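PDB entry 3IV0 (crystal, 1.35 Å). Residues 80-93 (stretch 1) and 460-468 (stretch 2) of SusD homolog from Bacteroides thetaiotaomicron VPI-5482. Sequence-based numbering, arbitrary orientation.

Stretch 1 80-93: YPDDARGGLIMQWD
Stretch 2, residues 460-468: TWPIHRNAL

Two mostly loop segments far apart in sequence meet with Met-90 and His-464 as the register point (CA to CA 5.2 Å), burying 630 Å² in total. Stretch 1 leaves a helix at Tyr-80, makes a type I turn from Asp-83 to Gly-86 and a second from Leu-88 to Gln-91, and places Trp-92 (phi/psi -87/6) at the N-cap of the next helix. Stretch 2 is extended from Thr-460 to His-464, with psi between 121° and 161°, and is helical by Asn-466.

The backbones are tied at the register point: His-464 N donates to Met-90 O at 3.0 Å, and the angle of 174° makes the bond nearly linear.

His-464 takes chi1 -167° (t) and chi2 -83°, a conformation that uses both ring nitrogens. ND1 accepts from Asn-466 N at 2.9 Å, capping the turn into the helix. NE2 therefore serves as donor, reaching Asp-82 OD1 at 2.8 Å (145°) and, weakly, Pro-81 O at 2.9 Å, where the angle is only 122°. Both acceptors lie near the ring plane. Asp-82, with CA-to-CB sideways, brings its carboxylate to the histidine through chi1 -70° (m) and chi2 -32°.

Gln-91 (m, t, chi3 47°) sets its amide NE2 over one face of the His-464 ring, while the same NE2 donates weakly to Gly-87 O at 3.1 Å. Its OE1 accepts a weak bond from Asn-466 ND2 at 3.3 Å; Asn-466 is m with chi2 -7°. Gly-87 (phi/psi -55/-42) packs close to the imidazole: an ideal CB would lie 3.4 Å from His-464 CD2 and clash with Pro-81 O at 2.0 Å.

Selenomethionine Met-90 points toward stretch 2 in an extended m, t, t conformation (chi -65°, 164°, -167°). Its CG meets the edge of the Trp-461 ring, 3.7 Å from CE3, and its SE lies 4.0 Å from Pro-462 CB. Pro-462 O sits 3.2 Å from Met-90 CB and has no polar partner. Trp-461 (chi1 -77°, m; chi2 72°) offers a face to Ile-89 (m, t), whose CG2 is 3.6 Å from the six-membered ring centroid and 18° off the normal, a CH-pi contact.

Trp-92, p with chi2 34°, has its CA-to-CB bond sideways, but the end of its indole comes nearer the second stretch. Its CZ3 is 3.8 Å from CD1 of Ile-463 (m, t), and CE2 is 4.0 Å from Ala-467 CB. Trp-92 NE1 donates to a water at 3.0 Å, which donates to Ala-467 O at 2.9 Å.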

# COMPACT_ATOMS: atom_id res chain seq x y z
N TYR A 80 6.44 22.93 -4.37
CA TYR A 80 6.59 22.49 -2.99
C TYR A 80 7.95 21.83 -2.79
O TYR A 80 8.06 20.62 -2.59
CB TYR A 80 5.48 21.50 -2.63
CG TYR A 80 4.07 21.94 -2.90
CD1 TYR A 80 3.41 22.81 -2.06
CD2 TYR A 80 3.39 21.46 -4.02
CE1 TYR A 80 2.10 23.18 -2.32
CE2 TYR A 80 2.10 21.82 -4.28
CZ TYR A 80 1.44 22.68 -3.42
OH TYR A 80 0.13 23.03 -3.69
N PRO A 81 9.03 22.60 -2.89
CA PRO A 81 10.33 21.96 -3.01
C PRO A 81 10.82 21.13 -1.83
O PRO A 81 11.60 20.22 -2.05
CB PRO A 81 11.29 23.13 -3.21
CG PRO A 81 10.52 24.36 -2.99
CD PRO A 81 9.09 24.07 -3.09
N ASP A 82 10.44 21.52 -0.62
CA ASP A 82 11.03 20.92 0.59
C ASP A 82 10.03 20.32 1.58
O ASP A 82 10.44 19.55 2.50
CB ASP A 82 11.91 21.95 1.33
CG ASP A 82 13.16 22.29 0.59
OD1 ASP A 82 13.72 21.44 -0.13
OD2 ASP A 82 13.65 23.43 0.75
N ASP A 83 8.74 20.61 1.40
CA ASP A 83 7.75 20.36 2.43
C ASP A 83 6.84 19.17 2.14
O ASP A 83 7.08 18.39 1.20
CB ASP A 83 6.99 21.64 2.82
CG ASP A 83 5.90 22.03 1.84
OD1 ASP A 83 5.42 21.20 1.03
OD2 ASP A 83 5.46 23.20 1.94
N ALA A 84 5.84 18.96 2.98
CA ALA A 84 5.06 17.71 2.95
C ALA A 84 4.05 17.62 1.83
O ALA A 84 3.31 16.63 1.76
CB ALA A 84 4.35 17.45 4.32
N ARG A 85 3.98 18.62 0.96
CA ARG A 85 3.16 18.53 -0.25
C ARG A 85 3.96 18.12 -1.46
O ARG A 85 3.39 17.97 -2.54
CB ARG A 85 2.42 19.85 -0.53
CG ARG A 85 1.28 20.14 0.42
CD ARG A 85 1.70 20.82 1.72
NE ARG A 85 2.49 22.03 1.55
CZ ARG A 85 2.00 23.25 1.35
NH1 ARG A 85 0.70 23.47 1.32
NH2 ARG A 85 2.84 24.26 1.23
N GLY A 86 5.26 17.93 -1.31
CA GLY A 86 6.04 17.46 -2.47
C GLY A 86 7.41 16.99 -2.12
O GLY A 86 7.68 15.79 -2.06
N GLY A 87 8.31 17.93 -1.80
CA GLY A 87 9.69 17.58 -1.56
C GLY A 87 9.99 16.52 -0.53
O GLY A 87 10.92 15.73 -0.69
N LEU A 88 9.31 16.56 0.60
CA LEU A 88 9.55 15.52 1.59
C LEU A 88 9.23 14.15 1.06
O LEU A 88 9.88 13.19 1.42
CB LEU A 88 8.72 15.73 2.85
CG LEU A 88 9.11 16.81 3.83
CD1 LEU A 88 8.15 16.79 5.05
CD2 LEU A 88 10.55 16.64 4.26
N ILE A 89 8.19 14.04 0.26
CA ILE A 89 7.78 12.75 -0.27
C ILE A 89 8.86 12.23 -1.24
O ILE A 89 9.02 11.05 -1.45
CB ILE A 89 6.40 12.89 -0.95
CG1 ILE A 89 5.34 13.43 0.01
CG2 ILE A 89 5.97 11.53 -1.51
CD1 ILE A 89 4.04 13.82 -0.67
N MSE A 90 9.64 13.16 -1.78
CA MSE A 90 10.72 12.83 -2.70
C MSE A 90 12.03 12.46 -2.03
O MSE A 90 13.05 12.30 -2.68
CB MSE A 90 10.98 14.01 -3.61
CG MSE A 90 9.81 14.32 -4.50
SE MSE A 90 9.83 16.07 -5.35
CE MSE A 90 7.95 16.05 -5.97
N GLN A 91 11.98 12.34 -0.70
CA GLN A 91 13.12 11.96 0.12
C GLN A 91 12.93 10.60 0.73
O GLN A 91 11.98 10.36 1.47
CB GLN A 91 13.34 13.00 1.22
CG GLN A 91 13.76 14.34 0.65
CD GLN A 91 13.73 15.47 1.63
OE1 GLN A 91 14.23 15.34 2.76
NE2 GLN A 91 13.13 16.56 1.25
N TRP A 92 13.86 9.71 0.43
CA TRP A 92 13.80 8.35 0.96
C TRP A 92 14.45 8.18 2.32
O TRP A 92 14.52 7.08 2.86
CB TRP A 92 14.35 7.34 -0.07
CG TRP A 92 15.72 7.62 -0.58
CD1 TRP A 92 16.77 8.18 0.11
CD2 TRP A 92 16.17 7.40 -1.90
NE1 TRP A 92 17.85 8.26 -0.71
CE2 TRP A 92 17.53 7.79 -1.96
CE3 TRP A 92 15.57 6.85 -3.05
CZ2 TRP A 92 18.27 7.72 -3.12
CZ3 TRP A 92 16.33 6.77 -4.22
CH2 TRP A 92 17.66 7.20 -4.23
N ASP A 93 14.87 9.29 2.94
CA ASP A 93 15.59 9.24 4.22
C ASP A 93 14.89 8.49 5.33
O ASP A 93 15.54 7.72 6.05
CB ASP A 93 15.97 10.68 4.71
CG ASP A 93 14.77 11.57 4.99
OD1 ASP A 93 13.74 11.47 4.29
OD2 ASP A 93 14.84 12.43 5.93
N THR A 460 8.19 7.21 -11.97
CA THR A 460 8.89 7.42 -10.69
C THR A 460 8.62 8.81 -10.14
O THR A 460 8.18 9.70 -10.87
CB THR A 460 10.40 7.28 -10.83
OG1 THR A 460 10.91 8.35 -11.67
CG2 THR A 460 10.77 5.89 -11.36
N TRP A 461 8.85 8.99 -8.84
CA TRP A 461 8.97 10.29 -8.21
C TRP A 461 10.34 10.90 -8.50
O TRP A 461 11.31 10.20 -8.57
CB TRP A 461 8.79 10.16 -6.68
CG TRP A 461 7.39 10.00 -6.26
CD1 TRP A 461 6.61 8.90 -6.43
CD2 TRP A 461 6.53 11.00 -5.67
NE1 TRP A 461 5.36 9.12 -5.94
CE2 TRP A 461 5.28 10.41 -5.47
CE3 TRP A 461 6.73 12.32 -5.24
CZ2 TRP A 461 4.21 11.10 -4.92
CZ3 TRP A 461 5.69 13.00 -4.70
CH2 TRP A 461 4.44 12.40 -4.55
N PRO A 462 10.40 12.25 -8.61
CA PRO A 462 11.69 12.88 -8.57
C PRO A 462 12.41 12.53 -7.28
O PRO A 462 11.76 12.37 -6.26
CB PRO A 462 11.35 14.38 -8.60
CG PRO A 462 9.94 14.47 -9.16
CD PRO A 462 9.29 13.21 -8.68
N ILE A 463 13.73 12.46 -7.35
CA ILE A 463 14.58 12.28 -6.17
C ILE A 463 15.04 13.67 -5.72
O ILE A 463 15.66 14.39 -6.49
CB ILE A 463 15.75 11.38 -6.50
CG1 ILE A 463 15.25 9.95 -6.72
CG2 ILE A 463 16.82 11.40 -5.36
CD1 ILE A 463 16.28 9.01 -7.34
N HIS A 464 14.72 14.02 -4.48
CA HIS A 464 15.11 15.32 -3.92
C HIS A 464 16.63 15.44 -3.80
O HIS A 464 17.33 14.49 -3.53
CB HIS A 464 14.46 15.43 -2.55
CG HIS A 464 14.49 16.81 -1.96
ND1 HIS A 464 15.59 17.31 -1.28
CD2 HIS A 464 13.56 17.78 -1.96
CE1 HIS A 464 15.31 18.54 -0.87
NE2 HIS A 464 14.08 18.85 -1.26
N ARG A 465 17.12 16.65 -3.99
CA ARG A 465 18.57 16.91 -3.88
C ARG A 465 19.16 16.48 -2.54
O ARG A 465 20.34 16.15 -2.47
CB ARG A 465 18.85 18.38 -4.14
CG ARG A 465 18.19 19.30 -3.14
N ASN A 466 18.39 16.47 -1.47
CA ASN A 466 18.93 16.04 -0.19
C ASN A 466 19.50 14.63 -0.27
O ASN A 466 20.44 14.26 0.46
CB ASN A 466 17.87 16.11 0.92
CG ASN A 466 17.45 17.57 1.26
OD1 ASN A 466 18.02 18.55 0.75
ND2 ASN A 466 16.40 17.70 2.07
N ALA A 467 18.98 13.81 -1.18
CA ALA A 467 19.50 12.46 -1.34
C ALA A 467 20.91 12.46 -1.87
O ALA A 467 21.68 11.56 -1.57
CB ALA A 467 18.57 11.63 -2.25
N LEU A 468 21.27 13.50 -2.62
CA LEU A 468 22.62 13.64 -3.19
C LEU A 468 23.63 14.14 -2.20
O LEU A 468 24.80 13.90 -2.39
CB LEU A 468 22.61 14.62 -4.37
CG LEU A 468 21.56 14.37 -5.44
CD1 LEU A 468 21.60 15.42 -6.55
CD2 LEU A 468 21.78 12.99 -6.00
O HOH W 1 20.58 9.31 -0.18